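Local coordinates for citrate lyase subunit beta-like protein (Mycobacterium tuberculosis H37Rv, PDB 6ARB), which is a magnesium-binding lyase of the HpcH/HpaI aldolase family that may play a role in fatty acid biosynthesis, at residues 18-23 and 213-218; 39-44 and 67-72; 188-193 and 219-224. All coordinates share one frame; numbering follows the deposited sequence.

Interaction 1: 18-23 and 213-218. With COA (coenzyme A), chain F.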
loop_
_atom_site.group_PDB
_atom_site.type_symbol
_atom_site.label_atom_id
_atom_site.label_comp_id
_atom_site.label_asym_id
_atom_site.label_seq_id
_atom_site.Cartn_x
_atom_site.Cartn_y
_atom_site.Cartn_z
ATOM N N TRP A 18 12.871 4.111 22.316
ATOM C CA TRP A 18 11.818 4.640 23.181
ATOM C C TRP A 18 11.097 3.492 23.888
ATOM O O TRP A 18 10.915 2.411 23.313
ATOM C CB TRP A 18 10.815 5.449 22.372
ATOM C CG TRP A 18 11.362 6.714 21.796
ATOM C CD1 TRP A 18 12.661 6.990 21.480
ATOM C CD2 TRP A 18 10.610 7.890 21.473
ATOM N NE1 TRP A 18 12.764 8.272 20.971
ATOM C CE2 TRP A 18 11.515 8.840 20.958
ATOM C CE3 TRP A 18 9.256 8.227 21.562
ATOM C CZ2 TRP A 18 11.107 10.108 20.542
ATOM C CZ3 TRP A 18 8.852 9.490 21.146
ATOM C CH2 TRP A 18 9.774 10.409 20.640
ATOM N N LEU A 19 10.685 3.727 25.132
ATOM C CA LEU A 19 10.132 2.662 25.960
ATOM C C LEU A 19 8.829 3.059 26.624
ATOM O O LEU A 19 8.777 4.060 27.330
ATOM C CB LEU A 19 11.143 2.249 27.032
ATOM C CG LEU A 19 10.753 1.242 28.120
ATOM C CD1 LEU A 19 10.318 -0.101 27.522
ATOM C CD2 LEU A 19 11.945 1.043 29.044
ATOM N N PHE A 20 7.783 2.269 26.379
ATOM C CA PHE A 20 6.523 2.388 27.112
ATOM C C PHE A 20 6.683 1.943 28.569
ATOM O O PHE A 20 7.244 0.896 28.848
ATOM C CB PHE A 20 5.457 1.478 26.481
ATOM C CG PHE A 20 4.650 2.119 25.380
ATOM C CD1 PHE A 20 3.783 3.167 25.649
ATOM C CD2 PHE A 20 4.711 1.625 24.085
ATOM C CE1 PHE A 20 3.023 3.737 24.634
ATOM C CE2 PHE A 20 3.956 2.186 23.071
ATOM C CZ PHE A 20 3.110 3.244 23.346
ATOM N N CYS A 21 6.135 2.718 29.501
ATOM C CA CYS A 21 5.975 2.243 30.870
ATOM C C CYS A 21 4.615 2.697 31.401
ATOM O O CYS A 21 4.285 3.879 31.329
ATOM C CB CYS A 21 7.119 2.744 31.755
ATOM S SG CYS A 21 7.089 2.135 33.469
ATOM N N PRO A 22 3.806 1.746 31.895
ATOM C CA PRO A 22 2.484 2.040 32.464
ATOM C C PRO A 22 2.558 3.065 33.590
ATOM O O PRO A 22 3.377 2.939 34.508
ATOM C CB PRO A 22 2.037 0.687 33.028
ATOM C CG PRO A 22 2.736 -0.322 32.172
ATOM C CD PRO A 22 4.064 0.295 31.807
ATOM N N ALA A 23 1.685 4.064 33.529
ATOM C CA ALA A 23 1.709 5.151 34.505
ATOM C C ALA A 23 1.317 4.728 35.927
ATOM O O ALA A 23 1.495 5.499 36.866
ATOM C CB ALA A 23 0.842 6.307 34.032
ATOM N N VAL A 213 12.511 6.051 15.218
ATOM C CA VAL A 213 12.327 5.422 16.518
ATOM C C VAL A 213 11.719 4.036 16.369
ATOM O O VAL A 213 10.849 3.818 15.527
ATOM C CB VAL A 213 11.391 6.276 17.406
ATOM C CG1 VAL A 213 10.997 5.505 18.669
ATOM C CG2 VAL A 213 12.052 7.606 17.758
ATOM N N THR A 214 12.206 3.092 17.173
ATOM C CA THR A 214 11.500 1.826 17.368
ATOM C C THR A 214 11.013 1.811 18.815
ATOM O O THR A 214 11.804 1.895 19.751
ATOM C CB THR A 214 12.376 0.584 17.051
ATOM O OG1 THR A 214 12.588 0.489 15.636
ATOM C CG2 THR A 214 11.685 -0.717 17.516
ATOM N N VAL A 215 9.702 1.765 18.996
ATOM C CA VAL A 215 9.141 1.776 20.339
ATOM C C VAL A 215 9.178 0.381 20.935
ATOM O O VAL A 215 8.812 -0.600 20.282
ATOM C CB VAL A 215 7.688 2.260 20.335
ATOM C CG1 VAL A 215 7.133 2.292 21.763
ATOM C CG2 VAL A 215 7.602 3.636 19.696
ATOM N N CYS A 216 9.577 0.315 22.199
ATOM C CA CYS A 216 9.763 -0.946 22.904
ATOM C C CYS A 216 8.794 -1.071 24.069
ATOM O O CYS A 216 8.288 -0.072 24.554
ATOM C CB CYS A 216 11.187 -1.002 23.462
ATOM S SG CYS A 216 12.469 -0.890 22.215
ATOM N N ILE A 217 8.588 -2.299 24.553
ATOM C CA ILE A 217 7.728 -2.526 25.707
ATOM C C ILE A 217 8.454 -3.222 26.890
ATOM O O ILE A 217 7.829 -3.546 27.902
ATOM C CB ILE A 217 6.405 -3.251 25.327
ATOM C CG1 ILE A 217 6.654 -4.441 24.394
ATOM C CG2 ILE A 217 5.439 -2.280 24.632
ATOM C CD1 ILE A 217 7.436 -5.576 25.018
ATOM N N HIS A 218 9.764 -3.433 26.759
ATOM C CA HIS A 218 10.577 -4.032 27.819
ATOM C C HIS A 218 11.981 -3.447 27.715
ATOM O O HIS A 218 12.497 -3.285 26.607
ATOM C CB HIS A 218 10.621 -5.557 27.667
ATOM C CG HIS A 218 11.130 -6.276 28.881
ATOM N ND1 HIS A 218 12.474 -6.406 29.163
ATOM C CD2 HIS A 218 10.474 -6.907 29.883
ATOM C CE1 HIS A 218 12.623 -7.081 30.290
ATOM N NE2 HIS A 218 11.424 -7.402 30.745
HETATM N N1A COA F . 9.321 -0.136 32.150
HETATM C C2A COA F . 10.228 -0.131 33.146
HETATM N N3A COA F . 10.723 -1.270 33.651
HETATM C C4A COA F . 10.320 -2.471 33.182
HETATM C C5A COA F . 9.379 -2.523 32.152
HETATM C C6A COA F . 8.893 -1.310 31.647
HETATM N N6A COA F . 7.893 -1.338 30.543
HETATM N N7A COA F . 9.151 -3.828 31.868
HETATM C C8A COA F . 9.920 -4.571 32.696
HETATM N N9A COA F . 10.622 -3.754 33.497
HETATM C C1B COA F . 11.574 -4.159 34.503
HETATM C C2B COA F . 10.994 -4.841 35.647
HETATM O O2B COA F . 10.680 -3.903 36.615
HETATM C C3B COA F . 12.092 -5.636 36.113
HETATM O O3B COA F . 12.951 -4.785 36.776
HETATM P P3B COA F . 13.915 -5.352 37.849
HETATM O O7A COA F . 13.710 -6.845 37.948
HETATM O O8A COA F . 13.591 -4.694 39.162
HETATM O O9A COA F . 15.345 -5.046 37.448
HETATM C C4B COA F . 12.738 -6.094 34.892
HETATM O O4B COA F . 12.468 -5.054 33.933
HETATM C C5B COA F . 12.182 -7.356 34.437
HETATM O O5B COA F . 10.828 -7.513 34.553
HETATM P P1A COA F . 10.019 -8.612 33.818
HETATM O O1A COA F . 9.799 -9.748 34.772
HETATM O O2A COA F . 10.780 -9.104 32.619
HETATM O O3A COA F . 8.665 -7.971 33.381
HETATM P P2A COA F . 7.312 -8.134 34.175
HETATM O O4A COA F . 6.958 -9.599 34.305
HETATM O O5A COA F . 7.405 -7.504 35.533
HETATM O O6A COA F . 6.162 -7.433 33.396
HETATM C CBP COA F . 5.252 -6.275 31.432
HETATM C CCP COA F . 6.209 -7.321 32.020
HETATM C CDP COA F . 4.019 -6.136 32.320
HETATM C CEP COA F . 4.824 -6.645 30.035
HETATM C CAP COA F . 6.039 -4.946 31.385
HETATM O OAP COA F . 7.117 -5.134 30.543
HETATM C C9P COA F . 5.267 -3.766 30.823
HETATM O O9P COA F . 4.584 -3.055 31.544
HETATM N N8P COA F . 5.359 -3.531 29.418
HETATM C C7P COA F . 4.651 -2.405 28.789
HETATM C C6P COA F . 3.206 -2.607 28.429
HETATM C C5P COA F . 2.558 -1.391 27.840
HETATM O O5P COA F . 2.944 -0.281 28.197
HETATM N N4P COA F . 1.501 -1.556 26.873
HETATM C C3P COA F . 0.899 -0.394 26.313
HETATM C C2P COA F . 1.503 0.048 24.998
HETATM S S1P COA F . 1.974 -1.266 23.882
#
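Two backbone bonds tie W18 and F20 to C216: C216 N gives to W18 O at 2.7 Å, and F20 N gives to C216 O at 3.0 Å. Strands 18-22 and 213-216 are the first and last of the eight-stranded TIM barrel, so this parallel pair is the seam at which the barrel closes.

The apolar contacts lie between side chains. Both methyls of V213 rest against the indole of W18. V213 CG1 makes a CH-pi contact over the face of the W18 five-membered ring, 3.6 Å from its centroid, and CG2 sits over the same ring system, shifted toward its rim near NE1. V215 CG1 meets the phenyl ring of F20 obliquely, 3.4 Å from CD2, while C2P of coenzyme A lies over the centre of one face of that ring.

Polar contacts at and just past the strand ends hold the coenzyme. F20 O accepts from its adenine amino group N6A at 2.9 Å, and I217 O takes the pantetheine hydroxyl OAP at 3.2 Å. With CG anti to the backbone N (chi1 -165°), the H218 ring reaches the pyrophosphate, where NE2 donates to O2A at 2.6 Å. Its ND1 accepts from S220 N, which fixes the turn of the imidazole. Main-chain carbonyls thus read the adenine and pantetheine, and the proton on NE2 meets an anionic oxygen whose charge would probably strengthen the bond.

Interaction 2: 39-44 and 67-72. With COA (coenzyme A), chain F.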
loop_
_atom_site.group_PDB
_atom_site.type_symbol
_atom_site.label_atom_id
_atom_site.label_comp_id
_atom_site.label_asym_id
_atom_site.label_seq_id
_atom_site.Cartn_x
_atom_site.Cartn_y
_atom_site.Cartn_z
ATOM N N VAL A 39 11.115 7.980 27.414
ATOM C CA VAL A 39 10.084 7.166 28.056
ATOM C C VAL A 39 8.707 7.666 27.652
ATOM O O VAL A 39 8.472 8.868 27.616
ATOM C CB VAL A 39 10.187 7.233 29.585
ATOM C CG1 VAL A 39 8.977 6.563 30.235
ATOM C CG2 VAL A 39 11.478 6.588 30.048
ATOM N N ILE A 40 7.815 6.739 27.321
ATOM C CA ILE A 40 6.413 7.058 27.115
ATOM C C ILE A 40 5.613 6.567 28.310
ATOM O O ILE A 40 5.383 5.359 28.449
ATOM C CB ILE A 40 5.845 6.336 25.884
ATOM C CG1 ILE A 40 6.684 6.638 24.638
ATOM C CG2 ILE A 40 4.383 6.725 25.684
ATOM C CD1 ILE A 40 6.435 5.664 23.485
ATOM N N LEU A 41 5.197 7.492 29.171
ATOM C CA LEU A 41 4.337 7.147 30.304
ATOM C C LEU A 41 2.895 6.952 29.823
ATOM O O LEU A 41 2.305 7.840 29.207
ATOM C CB LEU A 41 4.445 8.201 31.422
ATOM C CG LEU A 41 5.854 8.329 32.018
ATOM C CD1 LEU A 41 5.994 9.527 32.944
ATOM C CD2 LEU A 41 6.275 7.031 32.745
ATOM N N ASP A 42 2.337 5.772 30.082
ATOM C CA ASP A 42 1.060 5.385 29.475
ATOM C C ASP A 42 -0.155 5.491 30.396
ATOM O O ASP A 42 -0.207 4.845 31.439
ATOM C CB ASP A 42 1.152 3.962 28.914
ATOM C CG ASP A 42 -0.074 3.573 28.114
ATOM O OD1 ASP A 42 -0.752 4.479 27.585
ATOM O OD2 ASP A 42 -0.359 2.360 28.010
ATOM N N LEU A 43 -1.133 6.306 29.996
ATOM C CA LEU A 43 -2.400 6.381 30.711
ATOM C C LEU A 43 -3.483 5.610 29.964
ATOM O O LEU A 43 -4.593 5.453 30.470
ATOM C CB LEU A 43 -2.856 7.835 30.905
ATOM C CG LEU A 43 -1.903 8.790 31.635
ATOM C CD1 LEU A 43 -2.367 10.233 31.435
ATOM C CD2 LEU A 43 -1.809 8.455 33.114
ATOM N N GLU A 44 -3.171 5.147 28.756
ATOM C CA GLU A 44 -4.145 4.386 27.969
ATOM C C GLU A 44 -4.112 2.869 28.234
ATOM O O GLU A 44 -4.179 2.435 29.380
ATOM C CB GLU A 44 -4.027 4.703 26.471
ATOM C CG GLU A 44 -5.362 4.600 25.723
ATOM C CD GLU A 44 -5.236 3.932 24.365
ATOM O OE1 GLU A 44 -4.190 3.297 24.100
ATOM O OE2 GLU A 44 -6.196 4.035 23.560
ATOM N N GLU A 67 12.020 16.715 28.989
ATOM C CA GLU A 67 12.664 16.808 27.692
ATOM C C GLU A 67 12.879 15.414 27.076
ATOM O O GLU A 67 13.225 15.299 25.899
ATOM C CB GLU A 67 13.986 17.567 27.799
ATOM C CG GLU A 67 13.898 18.880 28.574
ATOM C CD GLU A 67 12.972 19.905 27.929
ATOM O OE1 GLU A 67 11.782 19.592 27.699
ATOM O OE2 GLU A 67 13.436 21.037 27.662
ATOM N N ARG A 68 12.662 14.365 27.870
ATOM C CA ARG A 68 12.883 12.987 27.415
ATOM C C ARG A 68 11.725 12.060 27.811
ATOM O O ARG A 68 11.899 10.843 27.971
ATOM C CB ARG A 68 14.201 12.441 27.985
ATOM C CG ARG A 68 15.449 13.149 27.481
ATOM C CD ARG A 68 15.775 12.769 26.036
ATOM N NE ARG A 68 16.998 13.419 25.564
ATOM C CZ ARG A 68 17.029 14.412 24.677
ATOM N NH1 ARG A 68 15.903 14.872 24.145
ATOM N NH2 ARG A 68 18.193 14.940 24.316
ATOM N N THR A 69 10.541 12.641 27.952
ATOM C CA THR A 69 9.371 11.889 28.373
ATOM C C THR A 69 8.171 12.346 27.565
ATOM O O THR A 69 7.990 13.539 27.350
ATOM C CB THR A 69 9.083 12.110 29.880
ATOM O OG1 THR A 69 10.293 11.932 30.629
ATOM C CG2 THR A 69 8.034 11.139 30.386
ATOM N N VAL A 70 7.381 11.382 27.101
ATOM C CA VAL A 70 6.132 11.636 26.387
ATOM C C VAL A 70 5.035 10.995 27.225
ATOM O O VAL A 70 5.298 10.031 27.931
ATOM C CB VAL A 70 6.160 10.993 24.982
ATOM C CG1 VAL A 70 4.791 11.103 24.298
ATOM C CG2 VAL A 70 7.258 11.623 24.141
ATOM N N VAL A 71 3.821 11.535 27.190
ATOM C CA VAL A 71 2.714 10.893 27.896
ATOM C C VAL A 71 1.641 10.420 26.914
ATOM O O VAL A 71 1.057 11.231 26.192
ATOM C CB VAL A 71 2.062 11.853 28.922
ATOM C CG1 VAL A 71 0.831 11.205 29.558
ATOM C CG2 VAL A 71 3.069 12.262 29.983
ATOM N N ARG A 72 1.368 9.118 26.874
ATOM C CA ARG A 72 0.257 8.667 26.037
ATOM C C ARG A 72 -1.060 8.842 26.782
ATOM O O ARG A 72 -1.309 8.184 27.793
ATOM C CB ARG A 72 0.413 7.217 25.556
ATOM C CG ARG A 72 -0.726 6.815 24.613
ATOM C CD ARG A 72 -0.476 5.506 23.901
ATOM N NE ARG A 72 -0.694 4.356 24.772
ATOM C CZ ARG A 72 -0.781 3.102 24.344
ATOM N NH1 ARG A 72 -0.659 2.837 23.051
ATOM N NH2 ARG A 72 -0.977 2.111 25.213
HETATM N N1A COA F . 9.321 -0.136 32.150
HETATM C C2A COA F . 10.228 -0.131 33.146
HETATM N N3A COA F . 10.723 -1.270 33.651
HETATM C C4A COA F . 10.320 -2.471 33.182
HETATM C C5A COA F . 9.379 -2.523 32.152
HETATM C C6A COA F . 8.893 -1.310 31.647
HETATM N N6A COA F . 7.893 -1.338 30.543
HETATM N N7A COA F . 9.151 -3.828 31.868
HETATM C C8A COA F . 9.920 -4.571 32.696
HETATM N N9A COA F . 10.622 -3.754 33.497
HETATM C C1B COA F . 11.574 -4.159 34.503
HETATM C C2B COA F . 10.994 -4.841 35.647
HETATM O O2B COA F . 10.680 -3.903 36.615
HETATM C C3B COA F . 12.092 -5.636 36.113
HETATM O O3B COA F . 12.951 -4.785 36.776
HETATM P P3B COA F . 13.915 -5.352 37.849
HETATM O O7A COA F . 13.710 -6.845 37.948
HETATM O O8A COA F . 13.591 -4.694 39.162
HETATM O O9A COA F . 15.345 -5.046 37.448
HETATM C C4B COA F . 12.738 -6.094 34.892
HETATM O O4B COA F . 12.468 -5.054 33.933
HETATM C C5B COA F . 12.182 -7.356 34.437
HETATM O O5B COA F . 10.828 -7.513 34.553
HETATM P P1A COA F . 10.019 -8.612 33.818
HETATM O O1A COA F . 9.799 -9.748 34.772
HETATM O O2A COA F . 10.780 -9.104 32.619
HETATM O O3A COA F . 8.665 -7.971 33.381
HETATM P P2A COA F . 7.312 -8.134 34.175
HETATM O O4A COA F . 6.958 -9.599 34.305
HETATM O O5A COA F . 7.405 -7.504 35.533
HETATM O O6A COA F . 6.162 -7.433 33.396
HETATM C CBP COA F . 5.252 -6.275 31.432
HETATM C CCP COA F . 6.209 -7.321 32.020
HETATM C CDP COA F . 4.019 -6.136 32.320
HETATM C CEP COA F . 4.824 -6.645 30.035
HETATM C CAP COA F . 6.039 -4.946 31.385
HETATM O OAP COA F . 7.117 -5.134 30.543
HETATM C C9P COA F . 5.267 -3.766 30.823
HETATM O O9P COA F . 4.584 -3.055 31.544
HETATM N N8P COA F . 5.359 -3.531 29.418
HETATM C C7P COA F . 4.651 -2.405 28.789
HETATM C C6P COA F . 3.206 -2.607 28.429
HETATM C C5P COA F . 2.558 -1.391 27.840
HETATM O O5P COA F . 2.944 -0.281 28.197
HETATM N N4P COA F . 1.501 -1.556 26.873
HETATM C C3P COA F . 0.899 -0.394 26.313
HETATM C C2P COA F . 1.503 0.048 24.998
HETATM S S1P COA F . 1.974 -1.266 23.882
#
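D42 and R72 run side by side, pointing the same way from neighbouring parallel strands of a beta-alpha-beta unit, with helix 52-61 as the connection. R72 grips the carboxylate side-on: NE reaches D42 OD1 at 2.8 Å and NH2 reaches D42 OD2 at 2.9 Å. OD2 also accepts from the backbone N of G46. OD1 lies in the guanidinium plane, yet the two flat groups are turned 62° apart, and NE meets OD1 from above the carboxylate. E44 N comes to D42 OD1 from the opposite face at 2.8 Å, closing an Asx turn.

E44 holds the arginine differently. Its OE1 stands over the centre of the guanidinium face, 3.4 Å from R72 CZ, a contact of charges with no N-H aimed at the oxygen; OE2 pairs with K100. The R72 chain is extended to CD and then bends at chi3 (77°), which turns its edge to D42 and one face to E44.

On the side that faces helix 52-61, L41 CD1 meets T69 CG2 at 3.6 Å and L43 CD1 touches V71 CG1 at 3.8 Å. Backbone bonds run from V39 N to R68 O through to L43 N to R72 O.

The two bonds to D42 fix the guanidinium's rotation, and E44's charge over its face probably steadies it. NH1 hydrogen-bonds the bound pyruvate, in keeping with R72 as a substrate-binding residue, while C2P of coenzyme A approaches R72 NH2 to 3.2 Å.

Interaction 3: 188-193 and 219-224. With COA (coenzyme A), chain F.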
loop_
_atom_site.group_PDB
_atom_site.type_symbol
_atom_site.label_atom_id
_atom_site.label_comp_id
_atom_site.label_asym_id
_atom_site.label_seq_id
_atom_site.Cartn_x
_atom_site.Cartn_y
_atom_site.Cartn_z
ATOM N N ALA A 188 6.309 0.314 15.087
ATOM C CA ALA A 188 5.459 -0.411 16.051
ATOM C C ALA A 188 6.172 -1.308 17.065
ATOM O O ALA A 188 7.272 -1.810 16.818
ATOM C CB ALA A 188 4.414 -1.239 15.302
ATOM N N VAL A 189 5.499 -1.549 18.188
ATOM C CA VAL A 189 6.084 -2.341 19.275
ATOM C C VAL A 189 6.260 -3.813 18.886
ATOM O O VAL A 189 5.529 -4.328 18.036
ATOM C CB VAL A 189 5.231 -2.254 20.559
ATOM C CG1 VAL A 189 5.147 -0.801 21.060
ATOM C CG2 VAL A 189 3.840 -2.823 20.314
ATOM N N HIS A 190 7.244 -4.476 19.493
ATOM C CA HIS A 190 7.449 -5.911 19.278
ATOM C C HIS A 190 6.973 -6.596 20.551
ATOM O O HIS A 190 7.622 -6.505 21.596
ATOM C CB HIS A 190 8.926 -6.217 19.004
ATOM C CG HIS A 190 9.179 -7.568 18.397
ATOM N ND1 HIS A 190 9.093 -7.803 17.038
ATOM C CD2 HIS A 190 9.554 -8.743 18.959
ATOM C CE1 HIS A 190 9.381 -9.071 16.795
ATOM N NE2 HIS A 190 9.663 -9.665 17.943
ATOM N N LEU A 191 5.827 -7.265 20.460
ATOM C CA LEU A 191 5.138 -7.810 21.627
ATOM C C LEU A 191 5.766 -9.075 22.202
ATOM O O LEU A 191 5.561 -9.396 23.370
ATOM C CB LEU A 191 3.676 -8.096 21.290
ATOM C CG LEU A 191 2.790 -6.896 20.969
ATOM C CD1 LEU A 191 1.339 -7.332 20.981
ATOM C CD2 LEU A 191 3.018 -5.796 21.976
ATOM N N ASP A 192 6.494 -9.803 21.363
ATOM C CA ASP A 192 7.171 -11.017 21.779
ATOM C C ASP A 192 8.492 -10.641 22.438
ATOM O O ASP A 192 9.510 -10.483 21.766
ATOM C CB ASP A 192 7.412 -11.930 20.576
ATOM C CG ASP A 192 7.912 -13.305 20.977
ATOM O OD1 ASP A 192 8.263 -13.500 22.162
ATOM O OD2 ASP A 192 7.957 -14.191 20.097
ATOM N N ILE A 193 8.464 -10.530 23.762
ATOM C CA ILE A 193 9.558 -9.942 24.535
ATOM C C ILE A 193 10.923 -10.593 24.331
ATOM O O ILE A 193 11.918 -9.894 24.156
ATOM C CB ILE A 193 9.234 -9.957 26.029
ATOM C CG1 ILE A 193 8.062 -9.012 26.319
ATOM C CG2 ILE A 193 10.471 -9.580 26.847
ATOM C CD1 ILE A 193 7.309 -9.330 27.602
ATOM N N PRO A 219 12.597 -3.096 28.858
ATOM C CA PRO A 219 13.904 -2.423 28.786
ATOM C C PRO A 219 14.979 -3.282 28.133
ATOM O O PRO A 219 15.970 -2.744 27.645
ATOM C CB PRO A 219 14.250 -2.133 30.259
ATOM C CG PRO A 219 13.343 -3.011 31.058
ATOM C CD PRO A 219 12.093 -3.181 30.240
ATOM N N SER A 220 14.797 -4.598 28.125
ATOM C CA SER A 220 15.770 -5.475 27.482
ATOM C C SER A 220 15.809 -5.270 25.963
ATOM O O SER A 220 16.761 -5.672 25.299
ATOM C CB SER A 220 15.478 -6.942 27.810
ATOM O OG SER A 220 14.233 -7.327 27.259
ATOM N N GLN A 221 14.774 -4.645 25.416
ATOM C CA GLN A 221 14.709 -4.428 23.977
ATOM C C GLN A 221 15.551 -3.244 23.507
ATOM O O GLN A 221 15.934 -3.160 22.329
ATOM C CB GLN A 221 13.253 -4.259 23.548
ATOM C CG GLN A 221 12.421 -5.515 23.801
ATOM C CD GLN A 221 11.011 -5.369 23.294
ATOM O OE1 GLN A 221 10.371 -4.341 23.512
ATOM N NE2 GLN A 221 10.521 -6.389 22.593
ATOM N N ILE A 222 15.857 -2.343 24.433
ATOM C CA ILE A 222 16.461 -1.066 24.071
ATOM C C ILE A 222 17.851 -1.237 23.457
ATOM O O ILE A 222 18.133 -0.679 22.395
ATOM C CB ILE A 222 16.482 -0.075 25.264
ATOM C CG1 ILE A 222 15.049 0.301 25.666
ATOM C CG2 ILE A 222 17.288 1.175 24.908
ATOM C CD1 ILE A 222 14.359 1.230 24.682
ATOM N N PRO A 223 18.723 -2.026 24.103
ATOM C CA PRO A 223 20.029 -2.290 23.491
ATOM C C PRO A 223 19.923 -2.891 22.083
ATOM O O PRO A 223 20.723 -2.546 21.220
ATOM C CB PRO A 223 20.656 -3.290 24.461
ATOM C CG PRO A 223 20.042 -2.923 25.773
ATOM C CD PRO A 223 18.629 -2.614 25.450
ATOM N N VAL A 224 18.950 -3.768 21.856
ATOM C CA VAL A 224 18.750 -4.359 20.538
ATOM C C VAL A 224 18.438 -3.278 19.492
ATOM O O VAL A 224 18.977 -3.286 18.384
ATOM C CB VAL A 224 17.598 -5.392 20.558
ATOM C CG1 VAL A 224 17.354 -5.951 19.163
ATOM C CG2 VAL A 224 17.909 -6.522 21.540
HETATM N N1A COA F . 9.321 -0.136 32.150
HETATM C C2A COA F . 10.228 -0.131 33.146
HETATM N N3A COA F . 10.723 -1.270 33.651
HETATM C C4A COA F . 10.320 -2.471 33.182
HETATM C C5A COA F . 9.379 -2.523 32.152
HETATM C C6A COA F . 8.893 -1.310 31.647
HETATM N N6A COA F . 7.893 -1.338 30.543
HETATM N N7A COA F . 9.151 -3.828 31.868
HETATM C C8A COA F . 9.920 -4.571 32.696
HETATM N N9A COA F . 10.622 -3.754 33.497
HETATM C C1B COA F . 11.574 -4.159 34.503
HETATM C C2B COA F . 10.994 -4.841 35.647
HETATM O O2B COA F . 10.680 -3.903 36.615
HETATM C C3B COA F . 12.092 -5.636 36.113
HETATM O O3B COA F . 12.951 -4.785 36.776
HETATM P P3B COA F . 13.915 -5.352 37.849
HETATM O O7A COA F . 13.710 -6.845 37.948
HETATM O O8A COA F . 13.591 -4.694 39.162
HETATM O O9A COA F . 15.345 -5.046 37.448
HETATM C C4B COA F . 12.738 -6.094 34.892
HETATM O O4B COA F . 12.468 -5.054 33.933
HETATM C C5B COA F . 12.182 -7.356 34.437
HETATM O O5B COA F . 10.828 -7.513 34.553
HETATM P P1A COA F . 10.019 -8.612 33.818
HETATM O O1A COA F . 9.799 -9.748 34.772
HETATM O O2A COA F . 10.780 -9.104 32.619
HETATM O O3A COA F . 8.665 -7.971 33.381
HETATM P P2A COA F . 7.312 -8.134 34.175
HETATM O O4A COA F . 6.958 -9.599 34.305
HETATM O O5A COA F . 7.405 -7.504 35.533
HETATM O O6A COA F . 6.162 -7.433 33.396
HETATM C CBP COA F . 5.252 -6.275 31.432
HETATM C CCP COA F . 6.209 -7.321 32.020
HETATM C CDP COA F . 4.019 -6.136 32.320
HETATM C CEP COA F . 4.824 -6.645 30.035
HETATM C CAP COA F . 6.039 -4.946 31.385
HETATM O OAP COA F . 7.117 -5.134 30.543
HETATM C C9P COA F . 5.267 -3.766 30.823
HETATM O O9P COA F . 4.584 -3.055 31.544
HETATM N N8P COA F . 5.359 -3.531 29.418
HETATM C C7P COA F . 4.651 -2.405 28.789
HETATM C C6P COA F . 3.206 -2.607 28.429
HETATM C C5P COA F . 2.558 -1.391 27.840
HETATM O O5P COA F . 2.944 -0.281 28.197
HETATM N N4P COA F . 1.501 -1.556 26.873
HETATM C C3P COA F . 0.899 -0.394 26.313
HETATM C C2P COA F . 1.503 0.048 24.998
HETATM S S1P COA F . 1.974 -1.266 23.882
HETATM O O HOH W 1 12.102 -8.497 21.713
HETATM O O HOH W 2 14.131 -9.199 25.287
#
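H190 meets Q221 where the loop after strand 184-187 of the TIM barrel meets the region around the start of helix 221-228. H190 O accepts from Q221 NE2 at 3.1 Å in a nearly straight bond (171°), with the oxygen in the amide plane. The same NE2 lies near the edge of the H190 imidazole, whose nitrogens are bonded to E202 and D195. Q221 OE1 takes I217 N, so the amide is held at both ends and its flip is settled.

Further along, L191 turns away from this contact and packs on M259 of a second subunit; backbone bonds from L191 and I193 go to that chain as well.

At I193 water takes over. The I193 side chain comes only loosely near S220, with I193 CG2 4.4 Å from S220 OG, but the I193 carbonyl oxygen is approached by two waters. The first, 2.8 Å from I193 O, accepts from Q221 NE2 at 2.8 Å, giving that amide nitrogen two partners. Just before S220, P219 packs its CD against the coenzyme A adenine. The second water donates to I193 O at 2.6 Å and lies 2.7 Å from S220 OG.

Interactions 1 and 2 are buried core contacts on one sheet: strands 17-22 and 38-42 are neighbours, bonded through L19 O to I40 N, and F20 packs on I40. Interaction 3 is partly buried and less extensive, out where the loops meet a second subunit; it touches interaction 1 through C216 on Q221 and V215 on V189, but not interaction 2. The chemistry follows the place. Interaction 1 combines backbone pairing with aromatic packing, interaction 2 ends in a network of charges at the substrate site, and interaction 3 relies on one amide and waters. All three border coenzyme A: adenine beside 219-224, thiol arm toward R72.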